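Local coordinates for protein serine--tRNA ligase, cytoplasmic (Candida albicans, PDB 3QO8) that catalyses the attachment of serine to tRNA(Ser), activating the amino acid with ATP to Ser-AMP and then transferring it to the acceptor end of the tRNA, at residues L49-I63 and L76-I90. Numbering follows the deposited sequence.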
ATOM      1  N   LEU A  49      34.152  31.553  19.003  1.00 41.76           N
ATOM      2  CA  LEU A  49      34.432  31.407  17.580  1.00 40.27           C
ATOM      3  C   LEU A  49      34.580  32.788  16.941  1.00 48.00           C
ATOM      4  O   LEU A  49      35.531  33.044  16.201  1.00 50.11           O
ATOM      5  CB  LEU A  49      33.309  30.620  16.904  1.00 37.76           C
ATOM      6  CG  LEU A  49      33.469  30.255  15.430  1.00 45.65           C
ATOM      7  CD1 LEU A  49      34.758  29.489  15.204  1.00 45.74           C
ATOM      8  CD2 LEU A  49      32.265  29.446  14.952  1.00 45.47           C
ATOM      9  N   ASP A  50      33.636  33.679  17.237  1.00 47.56           N
ATOM     10  CA  ASP A  50      33.682  35.053  16.744  1.00 53.14           C
ATOM     11  C   ASP A  50      34.986  35.758  17.120  1.00 55.42           C
ATOM     12  O   ASP A  50      35.618  36.414  16.285  1.00 51.30           O
ATOM     13  CB  ASP A  50      32.489  35.849  17.282  1.00 66.34           C
ATOM     14  CG  ASP A  50      31.474  36.176  16.207  1.00 79.73           C
ATOM     15  OD1 ASP A  50      30.672  35.285  15.851  1.00 77.59           O
ATOM     16  OD2 ASP A  50      31.480  37.328  15.721  1.00 88.14           O
ATOM     17  N   GLU A  51      35.378  35.627  18.383  1.00 49.76           N
ATOM     18  CA  GLU A  51      36.604  36.245  18.867  1.00 48.98           C
ATOM     19  C   GLU A  51      37.834  35.682  18.169  1.00 48.48           C
ATOM     20  O   GLU A  51      38.771  36.422  17.839  1.00 48.25           O
ATOM     21  CB  GLU A  51      36.736  36.056  20.377  1.00 49.69           C
ATOM     22  CG  GLU A  51      35.565  36.602  21.163  1.00 63.16           C
ATOM     23  CD  GLU A  51      35.754  36.447  22.662  1.00 73.12           C
ATOM     24  OE1 GLU A  51      34.739  36.458  23.397  1.00 80.30           O
ATOM     25  OE2 GLU A  51      36.916  36.316  23.101  1.00 74.59           O
ATOM     26  N   HIS A  52      37.842  34.370  17.959  1.00 43.56           N
ATOM     27  CA  HIS A  52      38.972  33.732  17.284  1.00 41.26           C
ATOM     28  C   HIS A  52      39.080  34.232  15.848  1.00 44.70           C
ATOM     29  O   HIS A  52      40.178  34.447  15.346  1.00 47.66           O
ATOM     30  CB  HIS A  52      38.863  32.202  17.340  1.00 35.03           C
ATOM     31  CG  HIS A  52      39.421  31.604  18.599  1.00 46.23           C
ATOM     32  ND1 HIS A  52      38.841  31.794  19.836  1.00 45.21           N
ATOM     33  CD2 HIS A  52      40.513  30.829  18.811  1.00 45.31           C
ATOM     34  CE1 HIS A  52      39.551  31.158  20.755  1.00 46.50           C
ATOM     35  NE2 HIS A  52      40.567  30.562  20.157  1.00 45.71           N
ATOM     36  N   ASN A  53      37.939  34.421  15.191  1.00 46.14           N
ATOM     37  CA  ASN A  53      37.943  35.008  13.856  1.00 53.85           C
ATOM     38  C   ASN A  53      38.526  36.413  13.875  1.00 61.00           C
ATOM     39  O   ASN A  53      39.348  36.761  13.028  1.00 66.74           O
ATOM     40  CB  ASN A  53      36.543  35.018  13.246  1.00 54.37           C
ATOM     41  CG  ASN A  53      36.121  33.655  12.746  1.00 52.02           C
ATOM     42  OD1 ASN A  53      36.950  32.767  12.556  1.00 55.86           O
ATOM     43  ND2 ASN A  53      34.826  33.482  12.525  1.00 50.28           N
ATOM     44  N   LYS A  54      38.107  37.216  14.850  1.00 61.21           N
ATOM     45  CA  LYS A  54      38.642  38.563  14.986  1.00 61.92           C
ATOM     46  C   LYS A  54      40.162  38.541  15.211  1.00 59.46           C
ATOM     47  O   LYS A  54      40.901  39.264  14.539  1.00 54.53           O
ATOM     48  CB  LYS A  54      37.915  39.335  16.094  1.00 62.12           C
ATOM     49  CG  LYS A  54      36.443  39.613  15.787  0.70 63.74           C
ATOM     50  CD  LYS A  54      35.826  40.596  16.780  0.64 65.31           C
ATOM     51  CE  LYS A  54      35.493  39.940  18.120  0.20 65.57           C
ATOM     52  NZ  LYS A  54      34.121  39.337  18.165  1.00 62.84           N
ATOM     53  N   LYS A  55      40.626  37.705  16.140  1.00 58.70           N
ATOM     54  CA  LYS A  55      42.064  37.575  16.393  1.00 55.81           C
ATOM     55  C   LYS A  55      42.808  37.072  15.155  1.00 50.00           C
ATOM     56  O   LYS A  55      43.859  37.607  14.794  1.00 53.14           O
ATOM     57  CB  LYS A  55      42.347  36.648  17.580  1.00 55.50           C
ATOM     58  CG  LYS A  55      42.014  37.238  18.946  1.00 66.25           C
ATOM     59  CD  LYS A  55      42.523  36.333  20.067  1.00 71.03           C
ATOM     60  CE  LYS A  55      42.192  36.880  21.453  1.00 69.75           C
ATOM     61  NZ  LYS A  55      40.726  36.841  21.732  1.00 72.14           N
ATOM     62  N   LEU A  56      42.273  36.038  14.514  1.00 48.87           N
ATOM     63  CA  LEU A  56      42.895  35.495  13.305  1.00 54.11           C
ATOM     64  C   LEU A  56      43.028  36.545  12.206  1.00 57.18           C
ATOM     65  O   LEU A  56      44.089  36.681  11.599  1.00 58.47           O
ATOM     66  CB  LEU A  56      42.128  34.283  12.787  1.00 52.51           C
ATOM     67  CG  LEU A  56      42.321  32.980  13.561  1.00 58.05           C
ATOM     68  CD1 LEU A  56      41.255  31.963  13.171  1.00 58.85           C
ATOM     69  CD2 LEU A  56      43.709  32.420  13.326  1.00 61.37           C
ATOM     70  N   ASN A  57      41.951  37.284  11.950  1.00 59.20           N
ATOM     71  CA  ASN A  57      41.986  38.350  10.954  1.00 62.21           C
ATOM     72  C   ASN A  57      43.022  39.405  11.308  1.00 65.66           C
ATOM     73  O   ASN A  57      43.760  39.881  10.446  1.00 69.32           O
ATOM     74  CB  ASN A  57      40.607  38.991  10.784  1.00 65.95           C
ATOM     75  CG  ASN A  57      39.664  38.126   9.965  1.00 69.51           C
ATOM     76  OD1 ASN A  57      40.105  37.326   9.138  1.00 70.22           O
ATOM     77  ND2 ASN A  57      38.361  38.282  10.190  1.00 70.43           N
ATOM     78  N   SER A  58      43.079  39.753  12.586  1.00 61.83           N
ATOM     79  CA  SER A  58      44.049  40.719  13.074  1.00 66.65           C
ATOM     80  C   SER A  58      45.470  40.210  12.851  1.00 68.46           C
ATOM     81  O   SER A  58      46.350  40.955  12.414  1.00 71.80           O
ATOM     82  CB  SER A  58      43.807  40.993  14.559  1.00 70.17           C
ATOM     83  OG  SER A  58      44.559  42.106  15.007  1.00 81.80           O
ATOM     84  N   VAL A  59      45.682  38.927  13.132  1.00 65.67           N
ATOM     85  CA  VAL A  59      47.013  38.328  13.081  1.00 60.18           C
ATOM     86  C   VAL A  59      47.546  38.170  11.662  1.00 69.23           C
ATOM     87  O   VAL A  59      48.678  38.553  11.372  1.00 75.26           O
ATOM     88  CB  VAL A  59      47.040  36.971  13.813  1.00 56.16           C
ATOM     89  CG1 VAL A  59      48.257  36.173  13.423  1.00 56.87           C
ATOM     90  CG2 VAL A  59      47.012  37.195  15.326  1.00 60.35           C
ATOM     91  N   GLN A  60      46.734  37.608  10.776  1.00 70.45           N
ATOM     92  CA  GLN A  60      47.164  37.398   9.399  1.00 75.17           C
ATOM     93  C   GLN A  60      47.296  38.722   8.645  1.00 80.85           C
ATOM     94  O   GLN A  60      48.041  38.818   7.672  1.00 81.75           O
ATOM     95  CB  GLN A  60      46.225  36.428   8.686  1.00 73.19           C
ATOM     96  CG  GLN A  60      46.198  35.053   9.342  1.00 72.75           C
ATOM     97  CD  GLN A  60      45.125  34.148   8.777  1.00 73.70           C
ATOM     98  OE1 GLN A  60      44.030  34.032   9.337  1.00 79.35           O
ATOM     99  NE2 GLN A  60      45.430  33.497   7.663  1.00 64.21           N
ATOM    100  N   LYS A  61      46.589  39.743   9.117  1.00 84.73           N
ATOM    101  CA  LYS A  61      46.727  41.088   8.571  1.00 88.70           C
ATOM    102  C   LYS A  61      48.025  41.740   9.059  1.00 99.05           C
ATOM    103  O   LYS A  61      48.536  42.671   8.435  1.00102.38           O
ATOM    104  CB  LYS A  61      45.520  41.948   8.953  1.00 86.61           C
ATOM    105  CG  LYS A  61      45.544  43.356   8.378  0.73 87.09           C
ATOM    106  CD  LYS A  61      44.403  44.196   8.930  1.00 88.66           C
ATOM    107  CE  LYS A  61      43.048  43.580   8.611  0.60 88.54           C
ATOM    108  NZ  LYS A  61      41.927  44.384   9.177  1.00 88.86           N
ATOM    109  N   GLU A  62      48.549  41.251  10.179  1.00100.34           N
ATOM    110  CA  GLU A  62      49.848  41.693  10.677  1.00 99.25           C
ATOM    111  C   GLU A  62      50.955  40.972   9.924  1.00 90.27           C
ATOM    112  O   GLU A  62      51.976  41.564   9.578  1.00 89.82           O
ATOM    113  CB  GLU A  62      49.985  41.405  12.172  1.00107.95           C
ATOM    114  CG  GLU A  62      50.145  42.641  13.044  1.00119.62           C
ATOM    115  CD  GLU A  62      48.815  43.260  13.433  1.00126.81           C
ATOM    116  OE1 GLU A  62      47.842  43.121  12.660  1.00128.13           O
ATOM    117  OE2 GLU A  62      48.741  43.878  14.517  1.00128.10           O
ATOM    118  N   ILE A  63      50.743  39.682   9.682  1.00 84.06           N
ATOM    119  CA  ILE A  63      51.694  38.863   8.942  1.00 84.10           C
ATOM    120  C   ILE A  63      51.957  39.465   7.563  1.00 86.37           C
ATOM    121  O   ILE A  63      53.078  39.409   7.051  1.00 85.38           O
ATOM    122  CB  ILE A  63      51.178  37.417   8.780  1.00 81.34           C
ATOM    123  CG1 ILE A  63      51.048  36.739  10.145  1.00 80.23           C
ATOM    124  CG2 ILE A  63      52.101  36.611   7.875  1.00 76.29           C
ATOM    125  CD1 ILE A  63      50.583  35.299  10.069  1.00 77.61           C
ATOM    126  N   LEU A  76      54.324  35.515  14.832  1.00 65.41           N
ATOM    127  CA  LEU A  76      52.965  35.733  14.359  1.00 63.20           C
ATOM    128  C   LEU A  76      52.421  34.443  13.766  1.00 60.70           C
ATOM    129  O   LEU A  76      51.229  34.146  13.881  1.00 54.74           O
ATOM    130  CB  LEU A  76      52.914  36.844  13.309  1.00 69.49           C
ATOM    131  CG  LEU A  76      53.044  38.293  13.779  1.00 72.15           C
ATOM    132  CD1 LEU A  76      52.803  39.237  12.619  1.00 77.43           C
ATOM    133  CD2 LEU A  76      52.065  38.577  14.898  1.00 66.39           C
ATOM    134  N   ILE A  77      53.302  33.681  13.123  1.00 57.59           N
ATOM    135  CA  ILE A  77      52.927  32.403  12.531  1.00 56.97           C
ATOM    136  C   ILE A  77      52.603  31.402  13.623  1.00 58.23           C
ATOM    137  O   ILE A  77      51.620  30.667  13.535  1.00 57.12           O
ATOM    138  CB  ILE A  77      54.057  31.843  11.647  1.00 57.14           C
ATOM    139  CG1 ILE A  77      54.221  32.704  10.398  1.00 51.60           C
ATOM    140  CG2 ILE A  77      53.773  30.398  11.250  1.00 56.33           C
ATOM    141  CD1 ILE A  77      55.440  32.335   9.569  1.00 58.33           C
ATOM    142  N   ALA A  78      53.435  31.388  14.657  1.00 51.39           N
ATOM    143  CA  ALA A  78      53.237  30.494  15.785  1.00 55.03           C
ATOM    144  C   ALA A  78      51.894  30.750  16.463  1.00 60.62           C
ATOM    145  O   ALA A  78      51.268  29.823  16.972  1.00 55.00           O
ATOM    146  CB  ALA A  78      54.371  30.642  16.781  1.00 59.06           C
ATOM    147  N   GLU A  79      51.457  32.007  16.467  1.00 62.96           N
ATOM    148  CA  GLU A  79      50.185  32.372  17.085  1.00 60.40           C
ATOM    149  C   GLU A  79      49.017  32.041  16.167  1.00 57.69           C
ATOM    150  O   GLU A  79      47.958  31.615  16.621  1.00 50.01           O
ATOM    151  CB  GLU A  79      50.153  33.856  17.441  1.00 61.06           C
ATOM    152  CG  GLU A  79      48.819  34.307  18.013  1.00 72.06           C
ATOM    153  CD  GLU A  79      48.870  35.709  18.584  1.00 85.08           C
ATOM    154  OE1 GLU A  79      48.014  36.033  19.439  1.00 87.69           O
ATOM    155  OE2 GLU A  79      49.766  36.483  18.177  1.00 90.11           O
ATOM    156  N   LYS A  80      49.209  32.252  14.872  1.00 58.21           N
ATOM    157  CA  LYS A  80      48.180  31.901  13.907  1.00 55.12           C
ATOM    158  C   LYS A  80      47.855  30.419  14.050  1.00 51.50           C
ATOM    159  O   LYS A  80      46.684  30.035  14.141  1.00 43.11           O
ATOM    160  CB  LYS A  80      48.649  32.208  12.485  1.00 62.73           C
ATOM    161  CG  LYS A  80      47.609  31.925  11.415  1.00 67.21           C
ATOM    162  CD  LYS A  80      48.208  32.048  10.023  1.00 71.84           C
ATOM    163  CE  LYS A  80      49.320  31.027   9.804  1.00 73.43           C
ATOM    164  NZ  LYS A  80      48.786  29.666   9.516  1.00 73.68           N
ATOM    165  N   GLU A  81      48.893  29.586  14.073  1.00 52.51           N
ATOM    166  CA  GLU A  81      48.693  28.144  14.180  1.00 50.69           C
ATOM    167  C   GLU A  81      47.999  27.791  15.488  1.00 51.27           C
ATOM    168  O   GLU A  81      47.170  26.886  15.529  1.00 53.24           O
ATOM    169  CB  GLU A  81      50.011  27.378  14.049  1.00 45.43           C
ATOM    170  CG  GLU A  81      50.530  27.271  12.623  1.00 60.26           C
ATOM    171  CD  GLU A  81      51.975  26.799  12.563  1.00 73.54           C
ATOM    172  OE1 GLU A  81      52.617  26.971  11.503  1.00 76.67           O
ATOM    173  OE2 GLU A  81      52.472  26.260  13.577  1.00 76.12           O
ATOM    174  N   LYS A  82      48.346  28.504  16.556  1.00 52.07           N
ATOM    175  CA  LYS A  82      47.694  28.313  17.845  1.00 55.49           C
ATOM    176  C   LYS A  82      46.207  28.658  17.766  1.00 54.71           C
ATOM    177  O   LYS A  82      45.345  27.835  18.087  1.00 55.15           O
ATOM    178  CB  LYS A  82      48.385  29.171  18.911  1.00 63.09           C
ATOM    179  CG  LYS A  82      47.692  29.213  20.260  1.00 68.08           C
ATOM    180  CD  LYS A  82      48.465  30.096  21.232  1.00 74.33           C
ATOM    181  CE  LYS A  82      47.744  30.243  22.561  1.00 83.65           C
ATOM    182  NZ  LYS A  82      46.440  30.950  22.416  1.00 86.57           N
ATOM    183  N   LEU A  83      45.911  29.882  17.342  1.00 51.79           N
ATOM    184  CA  LEU A  83      44.528  30.336  17.238  1.00 46.36           C
ATOM    185  C   LEU A  83      43.732  29.417  16.321  1.00 41.19           C
ATOM    186  O   LEU A  83      42.575  29.104  16.590  1.00 40.34           O
ATOM    187  CB  LEU A  83      44.471  31.777  16.724  1.00 47.63           C
ATOM    188  CG  LEU A  83      44.897  32.869  17.704  1.00 51.58           C
ATOM    189  CD1 LEU A  83      45.109  34.181  16.978  1.00 54.26           C
ATOM    190  CD2 LEU A  83      43.854  33.024  18.808  1.00 52.16           C
ATOM    191  N   SER A  84      44.363  28.974  15.239  1.00 42.02           N
ATOM    192  CA  SER A  84      43.701  28.092  14.290  1.00 39.21           C
ATOM    193  C   SER A  84      43.369  26.737  14.909  1.00 41.25           C
ATOM    194  O   SER A  84      42.264  26.227  14.736  1.00 43.32           O
ATOM    195  CB  SER A  84      44.556  27.901  13.038  1.00 37.15           C
ATOM    196  OG  SER A  84      43.959  26.928  12.209  1.00 42.11           O
ATOM    197  N   ASN A  85      44.319  26.158  15.635  1.00 42.37           N
ATOM    198  CA  ASN A  85      44.065  24.893  16.321  1.00 46.21           C
ATOM    199  C   ASN A  85      42.941  25.002  17.349  1.00 43.93           C
ATOM    200  O   ASN A  85      42.121  24.090  17.483  1.00 42.89           O
ATOM    201  CB  ASN A  85      45.342  24.352  16.957  1.00 47.55           C
ATOM    202  CG  ASN A  85      46.317  23.828  15.921  1.00 57.80           C
ATOM    203  OD1 ASN A  85      45.907  23.324  14.876  1.00 59.25           O
ATOM    204  ND2 ASN A  85      47.615  23.956  16.195  1.00 60.52           N
ATOM    205  N   GLU A  86      42.897  26.122  18.062  1.00 43.59           N
ATOM    206  CA  GLU A  86      41.814  26.372  19.020  1.00 43.44           C
ATOM    207  C   GLU A  86      40.479  26.502  18.298  1.00 42.09           C
ATOM    208  O   GLU A  86      39.467  25.957  18.738  1.00 46.87           O
ATOM    209  CB  GLU A  86      42.093  27.634  19.831  1.00 46.46           C
ATOM    210  CG  GLU A  86      43.232  27.483  20.817  1.00 56.12           C
ATOM    211  CD  GLU A  86      43.637  28.798  21.438  1.00 64.04           C
ATOM    212  OE1 GLU A  86      42.981  29.818  21.138  1.00 69.41           O
ATOM    213  OE2 GLU A  86      44.612  28.816  22.219  1.00 64.33           O
ATOM    214  N   LYS A  87      40.483  27.229  17.185  1.00 39.90           N
ATOM    215  CA  LYS A  87      39.277  27.413  16.387  1.00 37.62           C
ATOM    216  C   LYS A  87      38.730  26.078  15.901  1.00 40.70           C
ATOM    217  O   LYS A  87      37.520  25.846  15.954  1.00 38.63           O
ATOM    218  CB  LYS A  87      39.544  28.341  15.201  1.00 38.49           C
ATOM    219  CG  LYS A  87      38.352  28.533  14.273  1.00 35.96           C
ATOM    220  CD  LYS A  87      38.746  29.371  13.062  1.00 48.44           C
ATOM    221  CE  LYS A  87      37.596  29.504  12.080  1.00 49.18           C
ATOM    222  NZ  LYS A  87      37.913  30.499  11.017  1.00 53.42           N
ATOM    223  N   LYS A  88      39.614  25.205  15.423  1.00 33.63           N
ATOM    224  CA  LYS A  88      39.191  23.869  15.018  1.00 37.77           C
ATOM    225  C   LYS A  88      38.400  23.182  16.126  1.00 38.26           C
ATOM    226  O   LYS A  88      37.332  22.613  15.886  1.00 40.97           O
ATOM    227  CB  LYS A  88      40.389  23.006  14.628  1.00 34.91           C
ATOM    228  CG  LYS A  88      41.028  23.418  13.319  1.00 33.31           C
ATOM    229  CD  LYS A  88      42.158  22.480  12.929  1.00 34.56           C
ATOM    230  CE  LYS A  88      42.919  23.035  11.736  1.00 31.20           C
ATOM    231  NZ  LYS A  88      44.035  22.127  11.318  1.00 35.76           N
ATOM    232  N   GLU A  89      38.929  23.234  17.339  1.00 39.05           N
ATOM    233  CA  GLU A  89      38.276  22.597  18.469  1.00 44.17           C
ATOM    234  C   GLU A  89      36.916  23.233  18.756  1.00 46.49           C
ATOM    235  O   GLU A  89      35.919  22.535  18.935  1.00 46.00           O
ATOM    236  CB  GLU A  89      39.173  22.658  19.703  1.00 60.97           C
ATOM    237  CG  GLU A  89      38.700  21.772  20.836  1.00 77.17           C
ATOM    238  CD  GLU A  89      38.442  20.351  20.374  1.00 90.45           C
ATOM    239  OE1 GLU A  89      39.139  19.895  19.439  1.00 92.62           O
ATOM    240  OE2 GLU A  89      37.537  19.697  20.933  1.00 94.35           O
ATOM    241  N   ILE A  90      36.885  24.560  18.803  1.00 48.33           N
ATOM    242  CA  ILE A  90      35.647  25.296  19.045  1.00 40.65           C
ATOM    243  C   ILE A  90      34.597  24.951  17.992  1.00 40.78           C
ATOM    244  O   ILE A  90      33.432  24.739  18.319  1.00 40.15           O
ATOM    245  CB  ILE A  90      35.897  26.816  19.055  1.00 37.38           C
ATOM    246  CG1 ILE A  90      36.807  27.195  20.223  1.00 40.23           C
ATOM    247  CG2 ILE A  90      34.590  27.585  19.137  1.00 35.93           C
ATOM    248  CD1 ILE A  90      37.310  28.620  20.166  1.00 45.79           C
TER
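Lys-87 lays its extended chain across helix 49-63. Its CB lies only loosely beside that of His-52; CG packs on Leu-49 CD1; CD rests 3.6 Å from Leu-56 CD1; CE passes Asn-53 OD1, and NZ ends in a hydrogen bond to that oxygen (2.9 Å). With CG anti to the backbone N (chi1 177°) and the rest extended, the lysine spans the apolar seam and still delivers its charge to an amide at the margin. His-52 is a knob among Leu-83, Glu-86, Lys-87 and Ile-90. Its NE2 donates to Glu-86 OE1 (2.7 Å), meeting the anti lone pair with ring and carboxylate 68° apart, while ND1 hydrogen-bonds to the backbone O of Asp-48, one turn earlier, so both ring nitrogens are engaged and the ring's rotation is fixed. Lys-82 holds the other carboxylate oxygen in a salt bridge. Ile-90 CD1, the terminal methyl of the longer isoleucine arm, makes a CH-pi contact over one ring face, 3.6 Å from the centroid, while CG2 turns to Leu-49 CB. These two helices form the antiparallel coiled coil of the N-terminal extension, which is involved in tRNA binding; over these segments their N-to-C directions are 155° apart. Leu-56 and Leu-83, long enough to reach into the hole opposite, slide past each other in opposite directions as reciprocal knobs. Beyond them the compact, branched Val-59 fits among Leu-76, Glu-79, Lys-80 and Leu-83.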